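PDB 6IA5: phage-like element PBSX protein XepA from Bacillus subtilis, which is of unknown function and does not seem to take part in host cell lysis, although it belongs to a prophage lytic cassette and forms a pentamer. Local coordinates for residues T81-E86 and R122-N127; A187-A192 and I260-S265; V203-T208 and G269-K274. All blocks are in the same frame, centred on the assembly; numbering follows the deposited sequence.

Interaction 1: residues T81-E86 and R122-N127; sequences TLFIEE and RYVNGN
Residues 81-86 and 122-125 run as antiparallel neighbours, their axes 4.7 Å apart at the closest and 159° between their directions. Thr81 with Val124 and Phe83 with Arg122 are hydrogen-bonded pairs; Leu82 with Tyr123, between them, is a non-hydrogen-bonded pair. Arg122 N reaches Phe83 O at 2.9 Å in the carbonyl plane. On the face of Phe83 and Val124, Arg122 starts with CG anti to its backbone N (chi1 -180°) and bends at chi3, which swings the guanidinium flat over the Phe83 ring. The planes lie 14° apart, and the cation-pi contact is off-centre, Arg122 CZ standing 4.4 Å from the Phe83 centroid. Glu85 fixes the rotation of this group side-on: Arg122 NE meets Glu85 OE1 and Arg122 NH2 meets Glu85 OE2, each at 2.9 Å, from above the carboxylate plane. Arg120 and Thr95 also hold that carboxylate. At the ring edge Phe83 CE2 touches Val124 CG2 at 3.8 Å. Across the sheet, Leu82 CB leans on Tyr123 CD2, facing strands 107-113 and 69-76. Two central strands of a four-stranded antiparallel sheet are thus joined, with a second such sheet packed behind them, as in a beta-sandwich.

Interaction 2: residues A187-A192 and I260-S265; sequences ASEGAA and IMEIIS
Ser188 and Ile263 form a single antiparallel beta bridge, by which the loop 187-192 lies along strand 260-265 in the C-terminal beta domain. Ile263 N gives the better bond, 2.9 Å to Ser188 O, nearly along the C=O axis; the return bond from Ser188 N to Ile263 O is weak, bent to 124° at the hydrogen. Beside the bridge Ala187 CB sits 3.4 Å from Ile264 O. Beyond Glu189 the loop lifts off the strand at Gly190 and Ala191, and a water takes over: it lies within hydrogen-bonding distance of Glu189 O and Ala191 O, which share its protons with other acceptors nearby, and it accepts from Met261 N at 2.8 Å, joining both backbones where direct pairing stops. Gly190, at positive phi (75°), allows this turn. Ile260 touches the loop with two branches: CG2, anti to its backbone N, approaches Glu189 O at 3.5 Å, while CG1 rests on Ala192 CB. The two glutamates cross obliquely, Glu189 CG lying 3.9 Å from Glu262 CD with the carboxylate planes 59° apart. Each is drawn to an outside partner, Glu189 OE1 to Lys225 in a salt bridge and Glu262 OE1 to the indole N-H of Trp217, which probably eases the repulsion between them. Further out, strand 211-219 pairs with the other edge of 260-265 through Trp217, Lys215 and Glu213, and His181 packs on Ile263 and Ser188. Between the carboxylates, Glu189 OE1 and Glu262 OE1 remain 4.5 Å apart.

Interaction 3: residues V203-T208 and G269-K274; sequences VEVYGT and GTLSVK
Tyr206 takes the crowded first torsion, CG between its backbone N and carbonyl carbon (chi1 61°), and so lays its ring across the neighbouring strand, over CB of Ser272; the backbone pairing of the two residues holds that CB against the ring face, and the Ser272 torsion places only OG, anti to its carbonyl carbon. This CH-pi contact places Ser272 CB 3.8 Å from the Tyr206 centroid, 23° off the ring normal. Lys274, extended beyond CG, passes the ring edge, its CD 3.2 Å from Tyr206 OH, and carries NZ on to a salt bridge with Glu182. Beneath these groups the antiparallel strands are bonded at two pairs, Glu204 with Lys274 and Tyr206 with Ser272. The bond from Ser272 N to Tyr206 O is 2.7 Å long and nearly follows the C=O axis; a water also donates to Tyr206 O and bridges to Ser272 OG, which also accepts from Asn183 N. On the reverse face, Val203 CG1 and Val273 CG1 meet at a tight 3.5 Å, and Val205 CG1 rests on Leu271 CD2; Met261 of strand 258-267 closes over both Val203 and Val273. Near the strand ends Thr208 also takes the crowded rotamer, so that OG1 receives Thr270 N at 2.9 Å, a nearly straight bond of 172°. Gly207 and Gly269, both at backbone angles that call for glycine, let the chains come this close. Glu204 turns its carboxylate outward to Ser222 of the second subunit, where Val221 of that subunit packs on Glu204 and Lys274. One face of this strand pair is therefore hydrophobic and turned to the domain core, while the other, polar and partly aromatic, meets a neighbouring subunit of the pentamer.

Interaction 1 closes before the others open along the chain, and it lies on the opposite side of the chain's centre, its centre about 73 Å from that of interaction 2 and about 68 Å from that of interaction 3. The N-terminal and C-terminal beta domains are thus separate units of an elongated subunit. Interactions 2 and 3, their centres about 11 Å apart and their segments alternating in sequence, both reach the same large antiparallel sheet, while interaction 1 lies in a separate four-stranded one. Strands 258-267 and 271-278 follow each other, and Met261 CB packs on Val273 CG1 at 3.7 Å, so the two contacts share one hydrophobic interior. Among the three, interaction 3 alone touches a second subunit.

Interaction 1: residues T81-E86 and R122-N127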
loop_
_atom_site.group_PDB
_atom_site.type_symbol
_atom_site.label_atom_id
_atom_site.label_comp_id
_atom_site.label_asym_id
_atom_site.label_seq_id
_atom_site.Cartn_x
_atom_site.Cartn_y
_atom_site.Cartn_z
ATOM N N THR E 81 18.592 6.410 -34.043
ATOM C CA THR E 81 18.096 6.939 -32.782
ATOM C C THR E 81 16.737 7.580 -33.014
ATOM O O THR E 81 16.580 8.358 -33.950
ATOM C CB THR E 81 19.050 7.987 -32.206
ATOM O OG1 THR E 81 20.343 7.389 -32.233
ATOM C CG2 THR E 81 18.739 8.355 -30.771
ATOM N N LEU E 82 15.763 7.221 -32.160
ATOM C CA LEU E 82 14.447 7.858 -32.188
ATOM C C LEU E 82 14.336 8.874 -31.046
ATOM O O LEU E 82 14.658 8.564 -29.907
ATOM C CB LEU E 82 13.363 6.775 -32.073
ATOM C CG LEU E 82 11.930 7.301 -31.922
ATOM C CD1 LEU E 82 11.539 8.125 -33.148
ATOM C CD2 LEU E 82 10.962 6.145 -31.700
ATOM N N PHE E 83 13.879 10.081 -31.379
ATOM C CA PHE E 83 13.653 11.148 -30.416
ATOM C C PHE E 83 12.166 11.479 -30.396
ATOM O O PHE E 83 11.537 11.572 -31.446
ATOM C CB PHE E 83 14.399 12.430 -30.837
ATOM C CG PHE E 83 15.901 12.269 -30.878
ATOM C CD1 PHE E 83 16.666 12.347 -29.723
ATOM C CD2 PHE E 83 16.548 11.985 -32.074
ATOM C CE1 PHE E 83 18.039 12.139 -29.762
ATOM C CE2 PHE E 83 17.924 11.810 -32.114
ATOM C CZ PHE E 83 18.666 11.891 -30.955
ATOM N N ILE E 84 11.626 11.667 -29.188
ATOM C CA ILE E 84 10.303 12.236 -29.013
ATOM C C ILE E 84 10.514 13.649 -28.502
ATOM O O ILE E 84 11.193 13.847 -27.492
ATOM C CB ILE E 84 9.421 11.418 -28.037
ATOM C CG1 ILE E 84 9.222 9.976 -28.521
ATOM C CG2 ILE E 84 8.085 12.131 -27.823
ATOM C CD1 ILE E 84 8.313 9.138 -27.597
ATOM N N GLU E 85 9.914 14.625 -29.194
ATOM C CA GLU E 85 10.235 16.011 -28.886
ATOM C C GLU E 85 8.961 16.839 -28.768
ATOM O O GLU E 85 7.918 16.478 -29.314
ATOM C CB GLU E 85 11.159 16.557 -29.976
ATOM C CG GLU E 85 12.340 15.637 -30.217
ATOM C CD GLU E 85 13.462 16.248 -31.030
ATOM O OE1 GLU E 85 13.179 16.665 -32.181
ATOM O OE2 GLU E 85 14.578 16.340 -30.510
ATOM N N GLU E 86 9.080 17.972 -28.073
ATOM C CA GLU E 86 7.940 18.823 -27.794
ATOM C C GLU E 86 8.310 20.284 -28.046
ATOM O O GLU E 86 9.485 20.667 -27.968
ATOM C CB GLU E 86 7.536 18.657 -26.332
ATOM C CG GLU E 86 6.961 17.283 -26.013
ATOM C CD GLU E 86 6.452 17.211 -24.584
ATOM O OE1 GLU E 86 5.484 17.982 -24.264
ATOM O OE2 GLU E 86 7.057 16.426 -23.795
ATOM N N ARG E 122 11.401 12.483 -34.248
ATOM C CA ARG E 122 12.526 12.752 -35.127
ATOM C C ARG E 122 13.451 11.544 -35.029
ATOM O O ARG E 122 13.881 11.172 -33.939
ATOM C CB ARG E 122 13.202 14.078 -34.740
ATOM C CG ARG E 122 14.395 14.463 -35.609
ATOM C CD ARG E 122 14.949 15.852 -35.285
ATOM N NE ARG E 122 15.410 15.968 -33.903
ATOM C CZ ARG E 122 16.597 15.573 -33.438
ATOM N NH1 ARG E 122 17.526 15.104 -34.258
ATOM N NH2 ARG E 122 16.854 15.617 -32.142
ATOM N N TYR E 123 13.725 10.914 -36.173
ATOM C CA TYR E 123 14.558 9.727 -36.212
ATOM C C TYR E 123 15.835 10.047 -36.995
ATOM O O TYR E 123 15.744 10.467 -38.144
ATOM C CB TYR E 123 13.813 8.584 -36.901
ATOM C CG TYR E 123 14.569 7.284 -36.834
ATOM C CD1 TYR E 123 15.603 7.004 -37.722
ATOM C CD2 TYR E 123 14.280 6.349 -35.852
ATOM C CE1 TYR E 123 16.318 5.819 -37.639
ATOM C CE2 TYR E 123 14.991 5.161 -35.750
ATOM C CZ TYR E 123 16.014 4.897 -36.652
ATOM O OH TYR E 123 16.734 3.735 -36.563
ATOM N N VAL E 124 17.004 9.838 -36.373
ATOM C CA VAL E 124 18.280 10.083 -37.037
ATOM C C VAL E 124 18.952 8.745 -37.337
ATOM O O VAL E 124 19.297 8.006 -36.412
ATOM C CB VAL E 124 19.204 10.993 -36.206
ATOM C CG1 VAL E 124 20.539 11.248 -36.910
ATOM C CG2 VAL E 124 18.529 12.313 -35.834
ATOM N N ASN E 125 19.139 8.440 -38.631
ATOM C CA ASN E 125 19.806 7.204 -39.039
ATOM C C ASN E 125 21.297 7.298 -38.698
ATOM O O ASN E 125 21.860 8.392 -38.731
ATOM C CB ASN E 125 19.603 6.920 -40.532
ATOM C CG ASN E 125 20.161 5.585 -40.975
ATOM O OD1 ASN E 125 20.180 4.627 -40.206
ATOM N ND2 ASN E 125 20.616 5.514 -42.218
ATOM N N GLY E 126 21.912 6.162 -38.347
ATOM C CA GLY E 126 23.333 6.114 -38.035
ATOM C C GLY E 126 24.188 6.135 -39.314
ATOM O O GLY E 126 23.722 6.568 -40.373
ATOM N N ASN E 127 25.410 5.602 -39.220
ATOM C CA ASN E 127 26.425 5.744 -40.261
ATOM C C ASN E 127 26.233 4.794 -41.453
ATOM O O ASN E 127 27.038 4.818 -42.375
ATOM C CB ASN E 127 27.838 5.659 -39.673
ATOM C CG ASN E 127 28.145 4.323 -39.028
ATOM O OD1 ASN E 127 27.545 3.296 -39.349
ATOM N ND2 ASN E 127 29.084 4.320 -38.102
HETATM O O HOH W 1 21.328 7.916 -34.934
#

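Interaction 2: residues A187-A192 and I260-S265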
loop_
_atom_site.group_PDB
_atom_site.type_symbol
_atom_site.label_atom_id
_atom_site.label_comp_id
_atom_site.label_asym_id
_atom_site.label_seq_id
_atom_site.Cartn_x
_atom_site.Cartn_y
_atom_site.Cartn_z
ATOM N N ALA E 187 16.757 34.071 39.237
ATOM C CA ALA E 187 16.144 32.789 39.561
ATOM C C ALA E 187 14.770 32.697 38.912
ATOM O O ALA E 187 14.017 33.664 38.921
ATOM C CB ALA E 187 16.030 32.643 41.055
ATOM N N SER E 188 14.463 31.534 38.336
ATOM C CA SER E 188 13.113 31.211 37.907
ATOM C C SER E 188 13.052 29.754 37.468
ATOM O O SER E 188 14.082 29.117 37.295
ATOM C CB SER E 188 12.594 32.146 36.831
ATOM O OG SER E 188 13.016 31.765 35.533
ATOM N N GLU E 189 11.829 29.259 37.266
ATOM C CA GLU E 189 11.638 27.899 36.816
ATOM C C GLU E 189 12.061 27.743 35.360
ATOM O O GLU E 189 12.546 26.676 34.985
ATOM C CB GLU E 189 10.197 27.464 37.031
ATOM C CG GLU E 189 9.941 27.175 38.483
ATOM C CD GLU E 189 8.590 26.573 38.779
ATOM O OE1 GLU E 189 8.229 26.519 39.966
ATOM O OE2 GLU E 189 7.918 26.161 37.820
ATOM N N GLY E 190 11.885 28.801 34.562
ATOM C CA GLY E 190 12.162 28.738 33.135
ATOM C C GLY E 190 11.061 27.963 32.412
ATOM O O GLY E 190 10.028 27.695 33.004
ATOM N N ALA E 191 11.295 27.588 31.148
ATOM C CA ALA E 191 10.289 26.891 30.368
ATOM C C ALA E 191 10.289 25.391 30.700
ATOM O O ALA E 191 11.331 24.809 31.008
ATOM C CB ALA E 191 10.535 27.133 28.899
ATOM N N ALA E 192 9.102 24.778 30.602
ATOM C CA ALA E 192 8.862 23.380 30.917
ATOM C C ALA E 192 8.864 22.565 29.632
ATOM O O ALA E 192 8.082 22.826 28.725
ATOM C CB ALA E 192 7.549 23.229 31.642
ATOM N N ILE E 260 11.398 20.335 34.194
ATOM C CA ILE E 260 11.739 21.715 34.493
ATOM C C ILE E 260 13.145 21.723 35.096
ATOM O O ILE E 260 13.461 20.914 35.975
ATOM C CB ILE E 260 10.695 22.310 35.456
ATOM C CG1 ILE E 260 9.332 22.461 34.766
ATOM C CG2 ILE E 260 11.182 23.630 36.016
ATOM C CD1 ILE E 260 8.178 22.735 35.713
ATOM N N MET E 261 13.975 22.648 34.606
ATOM C CA MET E 261 15.308 22.863 35.141
ATOM C C MET E 261 15.325 24.246 35.774
ATOM O O MET E 261 15.546 25.237 35.083
ATOM C CB MET E 261 16.324 22.810 33.997
ATOM C CG MET E 261 16.356 21.441 33.309
ATOM S SD MET E 261 17.292 20.310 34.361
ATOM C CE MET E 261 16.241 18.852 34.326
ATOM N N GLU E 262 15.086 24.304 37.087
ATOM C CA GLU E 262 14.844 25.569 37.754
ATOM C C GLU E 262 16.169 26.177 38.208
ATOM O O GLU E 262 16.976 25.525 38.885
ATOM C CB GLU E 262 13.903 25.355 38.945
ATOM C CG GLU E 262 13.811 26.546 39.882
ATOM C CD GLU E 262 12.791 26.404 41.006
ATOM O OE1 GLU E 262 12.313 25.284 41.253
ATOM O OE2 GLU E 262 12.439 27.413 41.620
ATOM N N ILE E 263 16.381 27.455 37.861
ATOM C CA ILE E 263 17.475 28.182 38.473
ATOM C C ILE E 263 17.004 28.674 39.839
ATOM O O ILE E 263 16.130 29.533 39.914
ATOM C CB ILE E 263 17.994 29.308 37.560
ATOM C CG1 ILE E 263 18.549 28.742 36.251
ATOM C CG2 ILE E 263 19.044 30.129 38.291
ATOM C CD1 ILE E 263 18.836 29.769 35.193
ATOM N N ILE E 264 17.578 28.079 40.891
ATOM C CA ILE E 264 17.245 28.334 42.284
ATOM C C ILE E 264 17.883 29.661 42.685
ATOM O O ILE E 264 17.283 30.465 43.398
ATOM C CB ILE E 264 17.733 27.179 43.189
ATOM C CG1 ILE E 264 16.933 25.899 42.951
ATOM C CG2 ILE E 264 17.705 27.569 44.668
ATOM C CD1 ILE E 264 15.441 26.056 43.219
ATOM N N SER E 265 19.123 29.859 42.231
ATOM C CA SER E 265 19.849 31.084 42.499
ATOM C C SER E 265 20.919 31.277 41.430
ATOM O O SER E 265 21.371 30.319 40.807
ATOM C CB SER E 265 20.440 31.071 43.871
ATOM O OG SER E 265 21.431 30.068 43.953
HETATM O O HOH W 2 13.090 24.949 33.251
#

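Interaction 3: residues V203-T208 and G269-K274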
loop_
_atom_site.group_PDB
_atom_site.type_symbol
_atom_site.label_atom_id
_atom_site.label_comp_id
_atom_site.label_asym_id
_atom_site.label_seq_id
_atom_site.Cartn_x
_atom_site.Cartn_y
_atom_site.Cartn_z
ATOM N N VAL E 203 20.844 17.438 29.172
ATOM C CA VAL E 203 20.716 18.852 29.503
ATOM C C VAL E 203 22.109 19.437 29.709
ATOM O O VAL E 203 22.871 18.932 30.533
ATOM C CB VAL E 203 19.881 19.100 30.775
ATOM C CG1 VAL E 203 19.832 20.593 31.119
ATOM C CG2 VAL E 203 18.470 18.556 30.686
ATOM N N GLU E 204 22.400 20.529 28.993
ATOM C CA GLU E 204 23.643 21.264 29.165
ATOM C C GLU E 204 23.392 22.541 29.967
ATOM O O GLU E 204 22.432 23.263 29.718
ATOM C CB GLU E 204 24.263 21.601 27.802
ATOM C CG GLU E 204 25.741 21.941 27.945
ATOM C CD GLU E 204 26.466 22.460 26.717
ATOM O OE1 GLU E 204 25.932 22.256 25.592
ATOM O OE2 GLU E 204 27.561 23.062 26.894
ATOM N N VAL E 205 24.277 22.806 30.933
ATOM C CA VAL E 205 24.260 23.991 31.784
ATOM C C VAL E 205 25.547 24.762 31.484
ATOM O O VAL E 205 26.644 24.212 31.598
ATOM C CB VAL E 205 24.188 23.605 33.277
ATOM C CG1 VAL E 205 24.198 24.842 34.181
ATOM C CG2 VAL E 205 22.987 22.701 33.576
ATOM N N TYR E 206 25.413 26.033 31.079
ATOM C CA TYR E 206 26.576 26.801 30.663
ATOM C C TYR E 206 26.282 28.299 30.733
ATOM O O TYR E 206 25.146 28.724 30.536
ATOM C CB TYR E 206 27.020 26.403 29.249
ATOM C CG TYR E 206 25.978 26.642 28.186
ATOM C CD1 TYR E 206 24.954 25.731 27.980
ATOM C CD2 TYR E 206 26.024 27.761 27.367
ATOM C CE1 TYR E 206 23.984 25.934 27.007
ATOM C CE2 TYR E 206 25.072 27.968 26.369
ATOM C CZ TYR E 206 24.046 27.055 26.198
ATOM O OH TYR E 206 23.082 27.227 25.245
ATOM N N GLY E 207 27.338 29.081 30.994
ATOM C CA GLY E 207 27.286 30.528 30.912
ATOM C C GLY E 207 28.350 31.198 31.781
ATOM O O GLY E 207 29.275 30.543 32.248
ATOM N N THR E 208 28.160 32.498 32.039
ATOM C CA THR E 208 29.139 33.319 32.738
ATOM C C THR E 208 28.869 33.360 34.241
ATOM O O THR E 208 29.756 33.761 34.991
ATOM C CB THR E 208 29.159 34.761 32.206
ATOM O OG1 THR E 208 27.811 35.219 32.261
ATOM C CG2 THR E 208 29.629 34.874 30.770
ATOM N N GLY E 269 26.596 37.067 36.582
ATOM C CA GLY E 269 26.575 36.641 35.192
ATOM C C GLY E 269 25.252 35.970 34.835
ATOM O O GLY E 269 24.282 36.064 35.580
ATOM N N THR E 270 25.228 35.301 33.683
ATOM C CA THR E 270 24.003 34.680 33.210
ATOM C C THR E 270 24.233 33.176 33.001
ATOM O O THR E 270 25.373 32.688 33.014
ATOM C CB THR E 270 23.492 35.384 31.950
ATOM O OG1 THR E 270 24.542 35.217 31.002
ATOM C CG2 THR E 270 23.195 36.858 32.150
ATOM N N LEU E 271 23.130 32.452 32.799
ATOM C CA LEU E 271 23.180 31.003 32.652
ATOM C C LEU E 271 22.162 30.566 31.607
ATOM O O LEU E 271 21.027 31.025 31.623
ATOM C CB LEU E 271 22.921 30.342 34.012
ATOM C CG LEU E 271 23.320 28.866 34.123
ATOM C CD1 LEU E 271 24.837 28.722 34.194
ATOM C CD2 LEU E 271 22.690 28.216 35.345
ATOM N N SER E 272 22.605 29.710 30.691
ATOM C CA SER E 272 21.712 29.035 29.765
ATOM C C SER E 272 21.571 27.572 30.187
ATOM O O SER E 272 22.522 26.964 30.675
ATOM C CB SER E 272 22.229 29.135 28.353
ATOM O OG SER E 272 22.236 30.489 27.909
ATOM N N VAL E 273 20.370 27.026 29.998
ATOM C CA VAL E 273 20.073 25.628 30.262
ATOM C C VAL E 273 19.252 25.107 29.090
ATOM O O VAL E 273 18.117 25.530 28.884
ATOM C CB VAL E 273 19.333 25.429 31.600
ATOM C CG1 VAL E 273 19.132 23.937 31.866
ATOM C CG2 VAL E 273 20.064 26.080 32.776
ATOM N N LYS E 274 19.858 24.211 28.314
ATOM C CA LYS E 274 19.229 23.731 27.096
ATOM C C LYS E 274 19.503 22.243 26.974
ATOM O O LYS E 274 20.543 21.775 27.438
ATOM C CB LYS E 274 19.824 24.438 25.873
ATOM C CG LYS E 274 19.645 25.945 25.895
ATOM C CD LYS E 274 19.968 26.603 24.581
ATOM C CE LYS E 274 19.866 28.113 24.678
ATOM N NZ LYS E 274 20.347 28.723 23.416
HETATM O O HOH W 3 24.804 31.045 28.696
HETATM O O HOH W 4 25.781 33.228 30.310
#